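Local coordinates for AHL synthase (Burkholderia glumae, PDB 3P2H), which probably makes N-acyl-homoserine lactone signals for quorum sensing from a fatty acyl-[acyl carrier protein] and S-adenosyl-L-methionine, releasing 5'-methylthioadenosine, at residues 25-30 with 41-46; 52-57 with 67-72; 1-6 with 121-126. The protein carries 3 engineered substitutions. All blocks are in the same frame, centred on the assembly; numbering follows the deposited sequence.

Contact 1: residues 25-30 with 41-46; sequences RVFVEQ and KMERDQ. Engineered in segment 41-46: M42 (natural residue Phe). With MTA (5'-deoxy-5'-methylthioadenosine), chain B; NOO (N-(3-oxocyclohex-1-en-1-yl)octanamide), chain C.
E43 OE1 takes salt bridges from NE of both R23 and R102, and the same OE1 lies 3.8 Å from F27 CD2. It meets the ring obliquely, carboxylate and ring planes 78° apart. CG of E43 lies anti to the backbone N (chi1 -177°), which carries it toward the helix, where it packs 4.0 Å from V28 CG2; the bend at chi2 then turns the carboxylate. At the outer end the extended K41 side chain crosses that of E29 at about a right angle; K41 NZ and E29 OE2 are 4.0 Å apart, too far for a salt bridge. Helix 13-30 finishes here in a wider pi-type turn, and the irregular segment 41-46 runs past it in the loop leading to strand 53-58, a part of the autoinducer synthase that carries residues of both ligand pockets. F27 CE1 stands 3.3 Å from C4 of the inhibitor's cyclohexenone, which meets the ring at its edge, while V26 CG1 sits over the centre of one face. Further along, the adenine N6 of methylthioadenosine donates to D45 OD2 at 2.8 Å and to Q46 OE1 at 3.0 Å, so two side-chain oxygens read the amino group. D45 OD2 also bridges to R102 NH1, which makes R102 a shared partner of E43 and D45.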
loop_
_atom_site.group_PDB
_atom_site.type_symbol
_atom_site.label_atom_id
_atom_site.label_comp_id
_atom_site.label_asym_id
_atom_site.label_seq_id
_atom_site.Cartn_x
_atom_site.Cartn_y
_atom_site.Cartn_z
ATOM N N ARG A 25 -11.064 3.003 -10.793
ATOM C CA ARG A 25 -11.108 4.440 -11.017
ATOM C C ARG A 25 -9.774 5.143 -10.774
ATOM O O ARG A 25 -9.416 6.069 -11.494
ATOM C CB ARG A 25 -12.214 5.053 -10.157
ATOM C CG ARG A 25 -13.611 4.632 -10.627
ATOM C CD ARG A 25 -14.711 5.182 -9.737
ATOM N NE ARG A 25 -14.975 4.319 -8.591
ATOM C CZ ARG A 25 -15.274 4.774 -7.379
ATOM N NH1 ARG A 25 -15.340 6.082 -7.170
ATOM N NH2 ARG A 25 -15.507 3.930 -6.377
ATOM N N VAL A 26 -9.028 4.694 -9.773
ATOM C CA VAL A 26 -7.744 5.312 -9.465
ATOM C C VAL A 26 -6.595 4.845 -10.363
ATOM O O VAL A 26 -5.948 5.648 -11.041
ATOM C CB VAL A 26 -7.331 5.045 -8.001
ATOM C CG1 VAL A 26 -5.927 5.593 -7.752
ATOM C CG2 VAL A 26 -8.323 5.691 -7.049
ATOM N N PHE A 27 -6.349 3.540 -10.372
ATOM C CA PHE A 27 -5.248 2.987 -11.139
ATOM C C PHE A 27 -5.444 2.870 -12.636
ATOM O O PHE A 27 -4.477 2.944 -13.388
ATOM C CB PHE A 27 -4.860 1.639 -10.531
ATOM C CG PHE A 27 -4.505 1.742 -9.082
ATOM C CD1 PHE A 27 -3.274 2.255 -8.692
ATOM C CD2 PHE A 27 -5.437 1.427 -8.104
ATOM C CE1 PHE A 27 -2.984 2.457 -7.347
ATOM C CE2 PHE A 27 -5.152 1.630 -6.756
ATOM C CZ PHE A 27 -3.926 2.145 -6.379
ATOM N N VAL A 28 -6.680 2.696 -13.080
ATOM C CA VAL A 28 -6.924 2.590 -14.509
ATOM C C VAL A 28 -7.378 3.915 -15.120
ATOM O O VAL A 28 -6.798 4.376 -16.105
ATOM C CB VAL A 28 -7.956 1.491 -14.814
ATOM C CG1 VAL A 28 -8.277 1.472 -16.306
ATOM C CG2 VAL A 28 -7.405 0.145 -14.377
ATOM N N GLU A 29 -8.392 4.546 -14.538
ATOM C CA GLU A 29 -8.870 5.815 -15.087
ATOM C C GLU A 29 -7.975 7.001 -14.766
ATOM O O GLU A 29 -7.636 7.785 -15.646
ATOM C CB GLU A 29 -10.281 6.117 -14.595
ATOM C CG GLU A 29 -11.264 5.024 -14.906
ATOM C CD GLU A 29 -12.693 5.436 -14.677
ATOM O OE1 GLU A 29 -12.950 6.314 -13.825
ATOM O OE2 GLU A 29 -13.573 4.860 -15.351
ATOM N N GLN A 30 -7.587 7.134 -13.507
ATOM C CA GLN A 30 -6.747 8.252 -13.111
ATOM C C GLN A 30 -5.307 8.149 -13.582
ATOM O O GLN A 30 -4.786 9.064 -14.225
ATOM C CB GLN A 30 -6.748 8.401 -11.596
ATOM C CG GLN A 30 -6.988 9.816 -11.151
ATOM C CD GLN A 30 -8.443 10.192 -11.278
ATOM O OE1 GLN A 30 -9.281 9.724 -10.496
ATOM N NE2 GLN A 30 -8.764 11.024 -12.270
ATOM N N LYS A 41 -16.599 -2.217 -13.317
ATOM C CA LYS A 41 -15.302 -1.594 -13.099
ATOM C C LYS A 41 -14.571 -2.444 -12.067
ATOM O O LYS A 41 -14.995 -2.538 -10.917
ATOM C CB LYS A 41 -15.470 -0.168 -12.574
ATOM C CG LYS A 41 -16.137 0.774 -13.555
ATOM C CD LYS A 41 -16.271 2.164 -12.955
ATOM C CE LYS A 41 -16.888 3.124 -13.947
ATOM N NZ LYS A 41 -17.066 4.476 -13.349
ATOM N N MET A 42 -13.482 -3.073 -12.484
ATOM C CA MET A 42 -12.721 -3.926 -11.581
ATOM C C MET A 42 -11.241 -3.918 -11.902
ATOM O O MET A 42 -10.845 -4.137 -13.045
ATOM C CB MET A 42 -13.249 -5.360 -11.659
ATOM C CG MET A 42 -12.394 -6.403 -10.947
ATOM S SD MET A 42 -12.272 -6.127 -9.162
ATOM C CE MET A 42 -13.939 -6.578 -8.625
ATOM N N GLU A 43 -10.425 -3.650 -10.892
ATOM C CA GLU A 43 -8.981 -3.657 -11.071
ATOM C C GLU A 43 -8.409 -4.596 -10.020
ATOM O O GLU A 43 -8.456 -4.298 -8.833
ATOM C CB GLU A 43 -8.397 -2.250 -10.888
ATOM C CG GLU A 43 -6.890 -2.142 -11.139
ATOM C CD GLU A 43 -6.040 -2.797 -10.049
ATOM O OE1 GLU A 43 -5.975 -2.257 -8.927
ATOM O OE2 GLU A 43 -5.437 -3.857 -10.316
ATOM N N ARG A 44 -7.908 -5.746 -10.461
ATOM C CA ARG A 44 -7.297 -6.709 -9.550
ATOM C C ARG A 44 -6.244 -7.517 -10.301
ATOM O O ARG A 44 -6.318 -7.658 -11.522
ATOM C CB ARG A 44 -8.348 -7.651 -8.951
ATOM C CG ARG A 44 -8.819 -8.769 -9.865
ATOM C CD ARG A 44 -9.553 -9.846 -9.065
ATOM N NE ARG A 44 -10.698 -9.298 -8.345
ATOM C CZ ARG A 44 -11.613 -10.026 -7.707
ATOM N NH1 ARG A 44 -11.525 -11.354 -7.688
ATOM N NH2 ARG A 44 -12.627 -9.424 -7.090
ATOM N N ASP A 45 -5.254 -8.020 -9.570
ATOM C CA ASP A 45 -4.192 -8.824 -10.168
ATOM C C ASP A 45 -3.984 -10.125 -9.387
ATOM O O ASP A 45 -4.804 -10.487 -8.546
ATOM C CB ASP A 45 -2.878 -8.033 -10.227
ATOM C CG ASP A 45 -2.385 -7.609 -8.857
ATOM O OD1 ASP A 45 -2.830 -8.190 -7.850
ATOM O OD2 ASP A 45 -1.531 -6.702 -8.796
ATOM N N GLN A 46 -2.883 -10.816 -9.662
ATOM C CA GLN A 46 -2.589 -12.085 -8.998
ATOM C C GLN A 46 -2.258 -11.948 -7.515
ATOM O O GLN A 46 -2.173 -12.949 -6.802
ATOM C CB GLN A 46 -1.426 -12.798 -9.692
ATOM C CG GLN A 46 -0.068 -12.125 -9.508
ATOM C CD GLN A 46 0.294 -11.207 -10.657
ATOM O OE1 GLN A 46 -0.462 -10.305 -11.003
ATOM N NE2 GLN A 46 1.465 -11.433 -11.257
HETATM C CS MTA B . 3.509 0.033 -9.200
HETATM S "S5'" MTA B . 4.387 0.953 -10.499
HETATM C "C5'" MTA B . 3.074 1.132 -11.745
HETATM C "C4'" MTA B . 3.167 0.071 -12.843
HETATM O "O4'" MTA B . 2.997 -1.231 -12.216
HETATM C "C2'" MTA B . 1.167 -1.013 -13.656
HETATM O "O2'" MTA B . 0.433 -1.423 -14.814
HETATM C "C3'" MTA B . 2.023 0.289 -13.843
HETATM O "O3'" MTA B . 2.560 0.319 -15.171
HETATM C "C1'" MTA B . 2.214 -2.021 -13.149
HETATM N N9 MTA B . 1.604 -3.147 -12.412
HETATM C C8 MTA B . 0.839 -3.082 -11.272
HETATM N N7 MTA B . 0.466 -4.265 -10.889
HETATM C C5 MTA B . 0.968 -5.182 -11.756
HETATM C C6 MTA B . 0.911 -6.611 -11.869
HETATM N N6 MTA B . 0.208 -7.352 -10.937
HETATM N N1 MTA B . 1.562 -7.223 -12.912
HETATM C C2 MTA B . 2.262 -6.513 -13.845
HETATM N N3 MTA B . 2.322 -5.152 -13.747
HETATM C C4 MTA B . 1.712 -4.463 -12.754
HETATM C C1 NOO C . -0.250 7.575 -5.825
HETATM O O1 NOO C . 0.218 8.709 -5.848
HETATM C C2 NOO C . 0.507 6.391 -5.236
HETATM C C3 NOO C . 0.334 5.084 -5.711
HETATM C C4 NOO C . -0.816 4.838 -6.710
HETATM C C5 NOO C . -2.054 5.806 -6.544
HETATM C C6 NOO C . -1.657 7.312 -6.448
HETATM N N7 NOO C . 1.158 3.937 -5.347
HETATM C C8 NOO C . 0.899 2.588 -4.988
HETATM O O8 NOO C . 0.202 1.815 -5.639
HETATM C C9 NOO C . 1.523 2.006 -3.700
HETATM C C10 NOO C . 2.646 2.777 -2.960
HETATM C C11 NOO C . 3.562 1.771 -2.212
HETATM C C12 NOO C . 4.018 2.292 -0.837
HETATM C C13 NOO C . 5.024 1.321 -0.182
HETATM C C14 NOO C . 6.040 2.069 0.702
HETATM C C15 NOO C . 6.886 1.100 1.533
#

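Contact 2: residues 52-57 with 67-72; sequences TVYVLG and CARLLP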
loop_
_atom_site.group_PDB
_atom_site.type_symbol
_atom_site.label_atom_id
_atom_site.label_comp_id
_atom_site.label_asym_id
_atom_site.label_seq_id
_atom_site.Cartn_x
_atom_site.Cartn_y
_atom_site.Cartn_z
ATOM N N THR A 52 -4.733 -11.849 1.388
ATOM C CA THR A 52 -4.323 -10.458 1.233
ATOM C C THR A 52 -5.003 -9.589 2.281
ATOM O O THR A 52 -6.161 -9.814 2.619
ATOM C CB THR A 52 -4.691 -9.926 -0.167
ATOM O OG1 THR A 52 -4.072 -10.747 -1.164
ATOM C CG2 THR A 52 -4.216 -8.493 -0.337
ATOM N N VAL A 53 -4.275 -8.609 2.807
ATOM C CA VAL A 53 -4.829 -7.701 3.809
ATOM C C VAL A 53 -5.136 -6.379 3.117
ATOM O O VAL A 53 -4.340 -5.905 2.308
ATOM C CB VAL A 53 -3.828 -7.459 4.970
ATOM C CG1 VAL A 53 -4.379 -6.423 5.940
ATOM C CG2 VAL A 53 -3.566 -8.770 5.696
ATOM N N TYR A 54 -6.294 -5.798 3.422
ATOM C CA TYR A 54 -6.691 -4.535 2.798
ATOM C C TYR A 54 -7.083 -3.444 3.784
ATOM O O TYR A 54 -7.654 -3.705 4.845
ATOM C CB TYR A 54 -7.881 -4.743 1.859
ATOM C CG TYR A 54 -7.632 -5.672 0.700
ATOM C CD1 TYR A 54 -6.902 -5.256 -0.412
ATOM C CD2 TYR A 54 -8.135 -6.971 0.717
ATOM C CE1 TYR A 54 -6.679 -6.115 -1.485
ATOM C CE2 TYR A 54 -7.921 -7.837 -0.346
ATOM C CZ TYR A 54 -7.194 -7.408 -1.442
ATOM O OH TYR A 54 -6.991 -8.274 -2.488
ATOM N N VAL A 55 -6.783 -2.210 3.404
ATOM C CA VAL A 55 -7.135 -1.054 4.201
ATOM C C VAL A 55 -8.011 -0.190 3.302
ATOM O O VAL A 55 -7.643 0.086 2.164
ATOM C CB VAL A 55 -5.892 -0.228 4.609
ATOM C CG1 VAL A 55 -6.327 0.995 5.428
ATOM C CG2 VAL A 55 -4.919 -1.089 5.399
ATOM N N LEU A 56 -9.178 0.209 3.797
ATOM C CA LEU A 56 -10.071 1.072 3.027
ATOM C C LEU A 56 -10.367 2.317 3.850
ATOM O O LEU A 56 -10.596 2.230 5.053
ATOM C CB LEU A 56 -11.406 0.380 2.708
ATOM C CG LEU A 56 -11.461 -0.959 1.970
ATOM C CD1 LEU A 56 -12.862 -1.150 1.407
ATOM C CD2 LEU A 56 -10.452 -0.990 0.849
ATOM N N GLY A 57 -10.345 3.472 3.203
ATOM C CA GLY A 57 -10.662 4.704 3.899
ATOM C C GLY A 57 -12.023 5.116 3.382
ATOM O O GLY A 57 -12.274 4.985 2.189
ATOM N N CYS A 67 -7.307 3.476 -0.311
ATOM C CA CYS A 67 -7.075 2.041 -0.236
ATOM C C CYS A 67 -5.601 1.699 -0.081
ATOM O O CYS A 67 -4.725 2.533 -0.313
ATOM C CB CYS A 67 -7.629 1.333 -1.480
ATOM S SG CYS A 67 -6.780 1.690 -3.049
ATOM N N ALA A 68 -5.343 0.462 0.322
ATOM C CA ALA A 68 -3.988 -0.031 0.487
ATOM C C ALA A 68 -4.037 -1.548 0.534
ATOM O O ALA A 68 -5.035 -2.137 0.948
ATOM C CB ALA A 68 -3.367 0.517 1.760
ATOM N N ARG A 69 -2.956 -2.169 0.087
ATOM C CA ARG A 69 -2.855 -3.618 0.064
ATOM C C ARG A 69 -1.602 -4.019 0.826
ATOM O O ARG A 69 -0.543 -3.431 0.629
ATOM C CB ARG A 69 -2.771 -4.107 -1.388
ATOM C CG ARG A 69 -2.653 -5.604 -1.533
ATOM C CD ARG A 69 -2.983 -6.056 -2.945
ATOM N NE ARG A 69 -1.925 -5.754 -3.905
ATOM C CZ ARG A 69 -1.994 -6.051 -5.197
ATOM N NH1 ARG A 69 -3.074 -6.647 -5.679
ATOM N NH2 ARG A 69 -0.976 -5.780 -5.999
ATOM N N LEU A 70 -1.737 -5.008 1.704
ATOM C CA LEU A 70 -0.610 -5.495 2.493
ATOM C C LEU A 70 -0.392 -6.982 2.242
ATOM O O LEU A 70 -1.334 -7.773 2.289
ATOM C CB LEU A 70 -0.859 -5.253 3.987
ATOM C CG LEU A 70 -0.753 -3.793 4.446
ATOM C CD1 LEU A 70 -1.233 -3.660 5.878
ATOM C CD2 LEU A 70 0.684 -3.336 4.326
ATOM N N LEU A 71 0.856 -7.350 1.968
ATOM C CA LEU A 71 1.221 -8.739 1.711
ATOM C C LEU A 71 2.497 -9.098 2.452
ATOM O O LEU A 71 3.403 -8.283 2.558
ATOM C CB LEU A 71 1.459 -8.965 0.215
ATOM C CG LEU A 71 0.284 -8.858 -0.756
ATOM C CD1 LEU A 71 0.823 -8.852 -2.185
ATOM C CD2 LEU A 71 -0.680 -10.020 -0.531
ATOM N N PRO A 72 2.581 -10.327 2.982
ATOM C CA PRO A 72 3.792 -10.734 3.695
ATOM C C PRO A 72 4.837 -11.089 2.641
ATOM O O PRO A 72 4.497 -11.659 1.603
ATOM C CB PRO A 72 3.327 -11.954 4.487
ATOM C CG PRO A 72 2.341 -12.585 3.558
ATOM C CD PRO A 72 1.557 -11.388 3.027
#
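Segments 52-57 and 67-72 run antiparallel, their strand axes 4.7 Å apart at closest and 167° between directions. V53 and L70 form a hydrogen-bonded pair with both bonds sound, V53 N to L70 O at 3.1 Å and L70 N to V53 O at 2.8 Å. In the next such pair V55 N reaches A68 O at 3.0 Å, but the return bond from A68 N is weak, and C67 CA brings a CA-H...O contact to the same V55 O. The side chains of V53, V55, A68 and L70 share one face of the sheet: CB of V53 meets CB of L70 at 3.8 Å, CB of V55 that of A68 at 3.9 Å. Helix 120-133 covers V53, V55 and L70, while A68 packs on F103 of strand 97-105. On the face of Y54 and R69, ring and arginine chain run alongside each other in the same direction, ring and guanidinium planes 45° apart. R69 CG, anti to its backbone N (chi1 180°), is 3.5 Å from T52 CG2, a methyl that also sits over one face of the Y54 ring, away from its centre. At the end of R69, NH1 makes salt bridges to D45 and D48, and NE hydrogen-bonds S101 OG; D48 pairs with the Y54 hydroxyl as well. The pairing is a beta hairpin in the central mixed sheet of the GNAT-like acyltransferase fold of the autoinducer synthases, with R69 reaching toward the methylthioadenosine pocket.

Contact 3: residues 1-6 with 121-126; sequences MQTFVH and RPMLAA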
loop_
_atom_site.group_PDB
_atom_site.type_symbol
_atom_site.label_atom_id
_atom_site.label_comp_id
_atom_site.label_asym_id
_atom_site.label_seq_id
_atom_site.Cartn_x
_atom_site.Cartn_y
_atom_site.Cartn_z
ATOM N N MET A 1 -11.017 11.283 7.215
ATOM C CA MET A 1 -11.592 9.963 6.840
ATOM C C MET A 1 -11.495 8.965 7.991
ATOM O O MET A 1 -10.847 9.221 9.004
ATOM C CB MET A 1 -10.852 9.395 5.629
ATOM C CG MET A 1 -9.366 9.197 5.874
ATOM S SD MET A 1 -8.695 7.915 4.823
ATOM C CE MET A 1 -8.317 8.856 3.330
ATOM N N GLN A 2 -12.153 7.826 7.819
ATOM C CA GLN A 2 -12.149 6.763 8.813
ATOM C C GLN A 2 -11.567 5.547 8.091
ATOM O O GLN A 2 -11.897 5.300 6.934
ATOM C CB GLN A 2 -13.583 6.495 9.287
ATOM C CG GLN A 2 -13.712 5.470 10.396
ATOM C CD GLN A 2 -14.944 5.708 11.261
ATOM O OE1 GLN A 2 -16.078 5.668 10.777
ATOM N NE2 GLN A 2 -14.725 5.963 12.548
ATOM N N THR A 3 -10.700 4.799 8.761
ATOM C CA THR A 3 -10.073 3.643 8.127
ATOM C C THR A 3 -10.637 2.299 8.585
ATOM O O THR A 3 -11.023 2.129 9.744
ATOM C CB THR A 3 -8.553 3.660 8.358
ATOM O OG1 THR A 3 -8.286 3.545 9.758
ATOM C CG2 THR A 3 -7.952 4.971 7.841
ATOM N N PHE A 4 -10.676 1.352 7.653
ATOM C CA PHE A 4 -11.196 0.012 7.902
ATOM C C PHE A 4 -10.209 -1.020 7.384
ATOM O O PHE A 4 -9.917 -1.055 6.190
ATOM C CB PHE A 4 -12.532 -0.184 7.176
ATOM C CG PHE A 4 -13.595 0.780 7.596
ATOM C CD1 PHE A 4 -13.528 2.121 7.222
ATOM C CD2 PHE A 4 -14.657 0.357 8.388
ATOM C CE1 PHE A 4 -14.501 3.023 7.629
ATOM C CE2 PHE A 4 -15.637 1.258 8.802
ATOM C CZ PHE A 4 -15.557 2.589 8.422
ATOM N N VAL A 5 -9.697 -1.853 8.285
ATOM C CA VAL A 5 -8.748 -2.891 7.909
ATOM C C VAL A 5 -9.448 -4.249 7.836
ATOM O O VAL A 5 -10.056 -4.707 8.807
ATOM C CB VAL A 5 -7.587 -2.974 8.917
ATOM C CG1 VAL A 5 -6.591 -4.025 8.480
ATOM C CG2 VAL A 5 -6.908 -1.619 9.031
ATOM N N HIS A 6 -9.351 -4.883 6.673
ATOM C CA HIS A 6 -9.964 -6.182 6.437
ATOM C C HIS A 6 -8.866 -7.242 6.371
ATOM O O HIS A 6 -8.076 -7.263 5.427
ATOM C CB HIS A 6 -10.739 -6.152 5.117
ATOM C CG HIS A 6 -11.830 -5.126 5.075
ATOM N ND1 HIS A 6 -13.133 -5.406 5.434
ATOM C CD2 HIS A 6 -11.810 -3.814 4.738
ATOM C CE1 HIS A 6 -13.865 -4.312 5.320
ATOM N NE2 HIS A 6 -13.086 -3.331 4.899
ATOM N N ARG A 121 -1.904 10.382 5.364
ATOM C CA ARG A 121 -1.523 10.023 6.725
ATOM C C ARG A 121 -2.370 8.948 7.405
ATOM O O ARG A 121 -1.833 7.940 7.863
ATOM C CB ARG A 121 -1.461 11.269 7.613
ATOM C CG ARG A 121 -0.578 11.062 8.837
ATOM C CD ARG A 121 -0.388 12.344 9.632
ATOM N NE ARG A 121 -1.470 12.544 10.582
ATOM C CZ ARG A 121 -1.437 12.148 11.853
ATOM N NH1 ARG A 121 -0.365 11.534 12.344
ATOM N NH2 ARG A 121 -2.488 12.344 12.631
ATOM N N PRO A 122 -3.697 9.142 7.486
ATOM C CA PRO A 122 -4.533 8.125 8.137
ATOM C C PRO A 122 -4.458 6.760 7.452
ATOM O O PRO A 122 -4.452 5.722 8.117
ATOM C CB PRO A 122 -5.933 8.743 8.099
ATOM C CG PRO A 122 -5.885 9.640 6.882
ATOM C CD PRO A 122 -4.516 10.257 6.976
ATOM N N MET A 123 -4.382 6.766 6.124
ATOM C CA MET A 123 -4.285 5.522 5.373
ATOM C C MET A 123 -2.982 4.809 5.727
ATOM O O MET A 123 -2.959 3.601 5.939
ATOM C CB MET A 123 -4.340 5.799 3.867
ATOM C CG MET A 123 -5.730 6.117 3.334
ATOM S SD MET A 123 -6.929 4.787 3.631
ATOM C CE MET A 123 -6.070 3.395 2.912
ATOM N N LEU A 124 -1.895 5.566 5.793
ATOM C CA LEU A 124 -0.600 4.993 6.126
ATOM C C LEU A 124 -0.591 4.477 7.562
ATOM O O LEU A 124 -0.092 3.381 7.834
ATOM C CB LEU A 124 0.502 6.039 5.947
ATOM C CG LEU A 124 1.947 5.547 6.079
ATOM C CD1 LEU A 124 2.202 4.386 5.119
ATOM C CD2 LEU A 124 2.895 6.702 5.779
ATOM N N ALA A 125 -1.148 5.264 8.478
ATOM C CA ALA A 125 -1.191 4.874 9.886
ATOM C C ALA A 125 -1.873 3.525 10.077
ATOM O O ALA A 125 -1.391 2.678 10.826
ATOM C CB ALA A 125 -1.910 5.935 10.699
ATOM N N ALA A 126 -2.997 3.332 9.393
ATOM C CA ALA A 126 -3.750 2.082 9.487
ATOM C C ALA A 126 -2.909 0.919 8.977
ATOM O O ALA A 126 -2.824 -0.125 9.616
ATOM C CB ALA A 126 -5.044 2.188 8.680
HETATM O O HOH W 1 -6.055 5.715 10.590
#
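M1 crosses both P122 and M123 at about a right angle, its chain lying over the start of segment 121-126. M1 CG touches P122 CG at 3.7 Å; M1 SD lies 3.8 Å from M123 SD, and the bend at chi3 sets the methyl CE of M1 3.8 Å from M123 CG. T3 splits its two branches between neighbouring turns of the helix: CG2 approaches P122 O at 3.6 Å, while OG1, placed between the backbone N and the carbonyl carbon (chi1 63°), lies 3.7 Å from A126 CB. The arrangement is helix-on-sheet packing. Strand 2-6, hydrogen-bonded along strand 53-58, runs roughly parallel to helix 120-133, the short segments 28° apart with axes 8.5 Å from each other at closest. V5 CG2 adds a looser apolar touch to the A126 methyl. No direct hydrogen bond joins the segments; a water donates to P122 O at 2.9 Å and is also hydrogen-bonded to T3 OG1. P122 O thereby has two donors, the water and A126 N of the helix's own backbone. M123 and A126 continue inward onto V55 of the adjoining strand.

In the fold
From the N terminus, strand 2-6 leads into helix 13-30, and contact 1 closes a short loop of ten residues between the helix end and segment 41-46. Contact 2 follows in series, folding the next two strands into a hairpin. Both lie within the long excursion of 114 residues that contact 3 closes when helix 120-133 returns to strand 2-6; no two contacts cross. Contacts 1 and 2 meet through the D45 to R69 salt bridge and the packing of F27 on C67, tying the pocket loop and helix 13-30 to the sheet. Contacts 2 and 3 share that sheet, strands 2-6 and 53-58 being neighbours, and M123 packs against C67.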